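Local coordinates for protein UDP-N-acetylglucosamine pyrophosphorylase (Entamoeba histolytica, PDB 3OC9) that probably catalyses the formation of UDP-N-acetylglucosamine and diphosphate from UTP and N-acetylglucosamine 1-phosphate, at residues H95-T100 / E171-K176; H126-G131 / N167-F172. All blocks are in the same frame, centred on the assembly; numbering follows the deposited sequence.

Contact 1 (H95-T100 / E171-K176); sequences HWFLMT and EFMNEK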
# COMPACT_ATOMS: atom_id res chain seq x y z
N HIS A 95 7.51 -1.36 -14.39
CA HIS A 95 8.33 -0.30 -13.75
C HIS A 95 7.80 0.02 -12.31
O HIS A 95 6.59 0.01 -12.10
CB HIS A 95 8.40 0.96 -14.66
CG HIS A 95 9.30 0.79 -15.86
ND1 HIS A 95 10.66 0.99 -15.80
CD2 HIS A 95 9.03 0.40 -17.13
CE1 HIS A 95 11.20 0.75 -16.99
NE2 HIS A 95 10.23 0.37 -17.81
N TRP A 96 8.72 0.29 -11.37
CA TRP A 96 8.42 0.51 -9.93
C TRP A 96 9.01 1.86 -9.48
O TRP A 96 10.23 2.04 -9.53
CB TRP A 96 9.01 -0.66 -9.08
CG TRP A 96 8.77 -0.64 -7.56
CD1 TRP A 96 7.95 0.22 -6.84
CD2 TRP A 96 9.35 -1.53 -6.60
NE1 TRP A 96 8.01 -0.10 -5.49
CE2 TRP A 96 8.86 -1.16 -5.32
CE3 TRP A 96 10.25 -2.61 -6.70
CZ2 TRP A 96 9.23 -1.84 -4.14
CZ3 TRP A 96 10.62 -3.29 -5.51
CH2 TRP A 96 10.10 -2.90 -4.25
N PHE A 97 8.13 2.78 -9.06
CA PHE A 97 8.53 4.14 -8.63
C PHE A 97 8.43 4.20 -7.08
O PHE A 97 7.35 3.96 -6.52
CB PHE A 97 7.64 5.20 -9.33
CG PHE A 97 7.65 5.07 -10.85
CD1 PHE A 97 8.72 5.58 -11.61
CD2 PHE A 97 6.60 4.43 -11.52
CE1 PHE A 97 8.76 5.43 -13.01
CE2 PHE A 97 6.62 4.28 -12.93
CZ PHE A 97 7.71 4.79 -13.67
N LEU A 98 9.56 4.49 -6.42
CA LEU A 98 9.65 4.45 -4.96
C LEU A 98 9.90 5.83 -4.39
O LEU A 98 10.97 6.42 -4.62
CB LEU A 98 10.78 3.50 -4.50
CG LEU A 98 10.58 2.01 -4.72
CD1 LEU A 98 11.20 1.64 -6.05
CD2 LEU A 98 11.23 1.22 -3.57
N MET A 99 8.92 6.36 -3.66
CA MET A 99 9.03 7.74 -3.09
C MET A 99 9.85 7.78 -1.79
O MET A 99 9.55 7.05 -0.83
CB MET A 99 7.64 8.37 -2.87
CG MET A 99 7.69 9.88 -2.52
SD MET A 99 6.09 10.76 -2.59
CE MET A 99 5.24 10.06 -1.19
N THR A 100 10.88 8.63 -1.81
CA THR A 100 11.77 8.79 -0.65
C THR A 100 12.03 10.29 -0.41
O THR A 100 11.18 11.13 -0.76
CB THR A 100 13.07 7.94 -0.75
OG1 THR A 100 13.83 8.06 0.46
CG2 THR A 100 13.93 8.34 -1.94
N GLU A 171 6.35 12.35 -17.67
CA GLU A 171 6.93 12.32 -19.03
C GLU A 171 7.42 10.91 -19.40
O GLU A 171 7.16 10.44 -20.51
CB GLU A 171 8.06 13.36 -19.18
CG GLU A 171 7.55 14.80 -19.32
CD GLU A 171 8.64 15.81 -19.66
OE1 GLU A 171 9.77 15.42 -20.01
OE2 GLU A 171 8.34 17.02 -19.58
N PHE A 172 8.10 10.24 -18.46
CA PHE A 172 8.61 8.86 -18.64
C PHE A 172 7.45 7.86 -18.86
O PHE A 172 7.53 6.98 -19.75
CB PHE A 172 9.47 8.45 -17.42
CG PHE A 172 10.10 7.07 -17.51
CD1 PHE A 172 11.27 6.87 -18.23
CD2 PHE A 172 9.54 5.99 -16.81
CE1 PHE A 172 11.87 5.59 -18.30
CE2 PHE A 172 10.13 4.71 -16.86
CZ PHE A 172 11.30 4.50 -17.60
N MET A 173 6.37 7.99 -18.07
CA MET A 173 5.18 7.14 -18.30
C MET A 173 4.62 7.25 -19.74
O MET A 173 4.31 6.23 -20.37
CB MET A 173 4.08 7.40 -17.25
CG MET A 173 4.41 6.92 -15.82
SD MET A 173 3.13 7.53 -14.65
CE MET A 173 3.53 6.60 -13.15
N ASN A 174 4.48 8.48 -20.25
CA ASN A 174 3.98 8.67 -21.62
C ASN A 174 4.93 8.06 -22.68
O ASN A 174 4.47 7.42 -23.62
CB ASN A 174 3.68 10.16 -21.91
CG ASN A 174 2.46 10.69 -21.13
OD1 ASN A 174 1.47 9.97 -20.92
ND2 ASN A 174 2.53 11.94 -20.69
N GLU A 175 6.23 8.22 -22.48
CA GLU A 175 7.25 7.63 -23.38
C GLU A 175 7.15 6.09 -23.47
O GLU A 175 7.24 5.50 -24.56
CB GLU A 175 8.65 8.07 -22.91
CG GLU A 175 9.85 7.37 -23.55
CD GLU A 175 11.19 7.84 -22.98
OE1 GLU A 175 11.21 8.67 -22.03
OE2 GLU A 175 12.24 7.37 -23.49
N LYS A 176 6.94 5.46 -22.31
CA LYS A 176 6.85 3.99 -22.17
C LYS A 176 5.47 3.38 -22.49
O LYS A 176 5.34 2.15 -22.60
CB LYS A 176 7.30 3.55 -20.76
CG LYS A 176 8.75 3.87 -20.40
CD LYS A 176 9.71 2.89 -21.06
CE LYS A 176 11.14 3.39 -21.02
NZ LYS A 176 12.05 2.44 -21.70

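Contact 2 (H126-G131 / N167-F172); sequences HCFPQG and NGILEF. With EDO (1,2-ethanediol), chain C.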
# COMPACT_ATOMS: atom_id res chain seq x y z
N HIS A 126 13.07 2.83 -9.70
CA HIS A 126 13.27 4.30 -9.77
C HIS A 126 12.95 5.04 -8.45
O HIS A 126 11.77 5.37 -8.19
CB HIS A 126 12.41 4.91 -10.91
CG HIS A 126 12.46 4.15 -12.20
ND1 HIS A 126 13.39 4.41 -13.19
CD2 HIS A 126 11.68 3.14 -12.68
CE1 HIS A 126 13.20 3.59 -14.21
NE2 HIS A 126 12.16 2.81 -13.93
N CYS A 127 13.99 5.34 -7.66
CA CYS A 127 13.81 6.12 -6.42
C CYS A 127 13.75 7.62 -6.73
O CYS A 127 14.58 8.13 -7.52
CB CYS A 127 14.96 5.82 -5.41
SG CYS A 127 15.04 4.13 -4.74
N PHE A 128 12.76 8.32 -6.16
CA PHE A 128 12.59 9.80 -6.35
C PHE A 128 12.25 10.56 -5.05
O PHE A 128 11.54 10.04 -4.20
CB PHE A 128 11.55 10.11 -7.44
CG PHE A 128 10.12 9.73 -7.08
CD1 PHE A 128 9.69 8.38 -7.13
CD2 PHE A 128 9.20 10.71 -6.72
CE1 PHE A 128 8.36 8.03 -6.79
CE2 PHE A 128 7.87 10.39 -6.39
CZ PHE A 128 7.45 9.04 -6.42
N PRO A 129 12.75 11.82 -4.88
CA PRO A 129 12.48 12.51 -3.61
C PRO A 129 11.22 13.39 -3.60
O PRO A 129 10.89 14.01 -4.61
CB PRO A 129 13.74 13.37 -3.40
CG PRO A 129 14.20 13.69 -4.82
CD PRO A 129 13.85 12.46 -5.64
N GLN A 130 10.53 13.43 -2.45
CA GLN A 130 9.45 14.43 -2.19
C GLN A 130 10.02 15.60 -1.37
O GLN A 130 11.13 15.51 -0.81
CB GLN A 130 8.25 13.78 -1.46
CG GLN A 130 8.55 13.32 -0.01
CD GLN A 130 7.38 12.66 0.74
OE1 GLN A 130 7.50 11.52 1.23
NE2 GLN A 130 6.26 13.38 0.86
N GLY A 131 9.28 16.71 -1.32
CA GLY A 131 9.67 17.89 -0.51
C GLY A 131 9.67 17.64 0.99
O GLY A 131 8.96 16.77 1.48
N ASN A 167 9.95 15.36 -10.98
CA ASN A 167 11.04 14.40 -11.22
C ASN A 167 11.02 13.74 -12.63
O ASN A 167 11.80 12.81 -12.90
CB ASN A 167 11.06 13.33 -10.11
CG ASN A 167 11.61 13.86 -8.79
OD1 ASN A 167 12.83 13.98 -8.61
ND2 ASN A 167 10.71 14.20 -7.85
N GLY A 168 10.12 14.21 -13.49
CA GLY A 168 9.99 13.73 -14.88
C GLY A 168 9.33 12.38 -15.09
O GLY A 168 9.41 11.79 -16.19
N ILE A 169 8.69 11.86 -14.04
CA ILE A 169 8.08 10.53 -14.08
C ILE A 169 6.81 10.49 -14.95
O ILE A 169 6.56 9.48 -15.64
CB ILE A 169 7.86 9.95 -12.64
CG1 ILE A 169 9.24 9.67 -12.00
CG2 ILE A 169 6.95 8.67 -12.67
CD1 ILE A 169 9.18 9.38 -10.49
N LEU A 170 6.02 11.56 -14.96
CA LEU A 170 4.86 11.61 -15.86
C LEU A 170 5.29 11.61 -17.35
O LEU A 170 4.67 10.92 -18.18
CB LEU A 170 3.88 12.76 -15.54
CG LEU A 170 3.34 12.85 -14.09
CD1 LEU A 170 2.33 13.99 -13.96
CD2 LEU A 170 2.70 11.53 -13.64
N GLU A 171 6.35 12.35 -17.67
CA GLU A 171 6.93 12.32 -19.03
C GLU A 171 7.42 10.91 -19.40
O GLU A 171 7.16 10.44 -20.51
CB GLU A 171 8.06 13.36 -19.18
CG GLU A 171 7.55 14.80 -19.32
CD GLU A 171 8.64 15.81 -19.66
OE1 GLU A 171 9.77 15.42 -20.01
OE2 GLU A 171 8.34 17.02 -19.58
N PHE A 172 8.10 10.24 -18.46
CA PHE A 172 8.61 8.86 -18.64
C PHE A 172 7.45 7.86 -18.86
O PHE A 172 7.53 6.98 -19.75
CB PHE A 172 9.47 8.45 -17.42
CG PHE A 172 10.10 7.07 -17.51
CD1 PHE A 172 11.27 6.87 -18.23
CD2 PHE A 172 9.54 5.99 -16.81
CE1 PHE A 172 11.87 5.59 -18.30
CE2 PHE A 172 10.13 4.71 -16.86
CZ PHE A 172 11.30 4.50 -17.60
C1 EDO C . 5.09 11.98 4.22
O1 EDO C . 5.06 11.10 3.08
C2 EDO C . 4.99 11.23 5.56
O2 EDO C . 3.61 10.96 5.88

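Contact 1 (H95-T100 / E171-K176)
Phe172 meets two rings of strand 95-100 at once, those of His95 and Phe97. Its CG stands anti to the backbone N (chi1 -178°), and the ring leads with its CD2, CE2 and CZ edge. That edge points at one face of His95 in a T-shaped (edge-to-face) pair, with centroids 5.2 Å apart and planes at 86°; the shortest approach is Phe172 CZ to His95 CE1, 3.8 Å. The same edge borders Phe97, where Phe172 CD2 lies near the plane of the Phe97 ring, 3.8 Å from Phe97 CZ. His95 ND1 is hydrogen-bonded to His126 NE2 on the adjacent strand, which helps to set the turn of the imidazole. Helix 169-176 here packs on a parallel part of the central sheet of a GT-A-like nucleotidyltransferase fold, antiparallel to strand 95-100 (177°) with the axes 11.8 Å apart. One residue on, Met173 stretches an extended chain toward the strand, and its CE reaches Phe97 CE2 at 3.9 Å. Lys176 has CG over a face of Phe172, and the bend at chi2 carries its CD to 4.1 Å from His95 NE2, while the ammonium NZ of the exposed Lys176 stays 4.8 Å from His95 NE2.

Contact 2 (H126-G131 / N167-F172)
Chi1 of 68° sets CG of Phe128 between its own backbone N and carbonyl carbon, and in Ile169 chi1 of -68° puts CG1 anti to the carbonyl carbon; CD1 continues the chain extended from CG1 and lies over one face of the Phe128 ring. This CH-pi contact is offset toward the rim, with CD1 of Ile169 3.5 Å from CD1 of Phe128 and 3.8 Å from the ring centroid. Asn167 crosses the phenyl ring at its edge, ND2 lying 4.0 Å from Phe128 CD2. Asn167 ND2 donates a bent hydrogen bond of 3.3 Å to Pro129 O (139° at the hydrogen) and also bonds Ala163 O, tying the amide to both strand and preceding helix. Asn167 OD1 rests 3.5 Å from Pro129 CD. His126 and Phe172 reach tip to tip, His126 CE1 lying 4.0 Å from Phe172 CZ. Gln130 OE1 accepts a hydrogen bond from a 1,2-ethanediol probably left by crystallisation. Gly168, with positive phi, is the C-prime residue of a Schellman motif closing helix 160-166 and the N-cap of helix 169-176. Phe128 packs against Leu160, Ala163 and Leu164 of the first helix and Ile169 of the second, with Met99 of strand 95-100 beside it.

Overall arrangement
Contacts 1 and 2 lie about 7 Å apart, centre to centre, and end on the same helix, 169-176, with Phe172 touching partners in both. Their first segments come in chain order, 95-100 and then 126-131, and belong to neighbouring parallel strands of the mixed sheet; Thr100 N to Phe128 O (2.8 Å) and Thr100 O to Gln130 N (2.9 Å) are probable hydrogen bonds joining them. Contact 2 takes the start of the helix and the turn before it, contact 1 the later part. One helix therefore packs across two adjacent strands. The centres of the two contacts lie about 17 and 18 Å from the centre of the chain, and both lie within the uridylyltransferase family region, on the sheet of a GT-A-like fold.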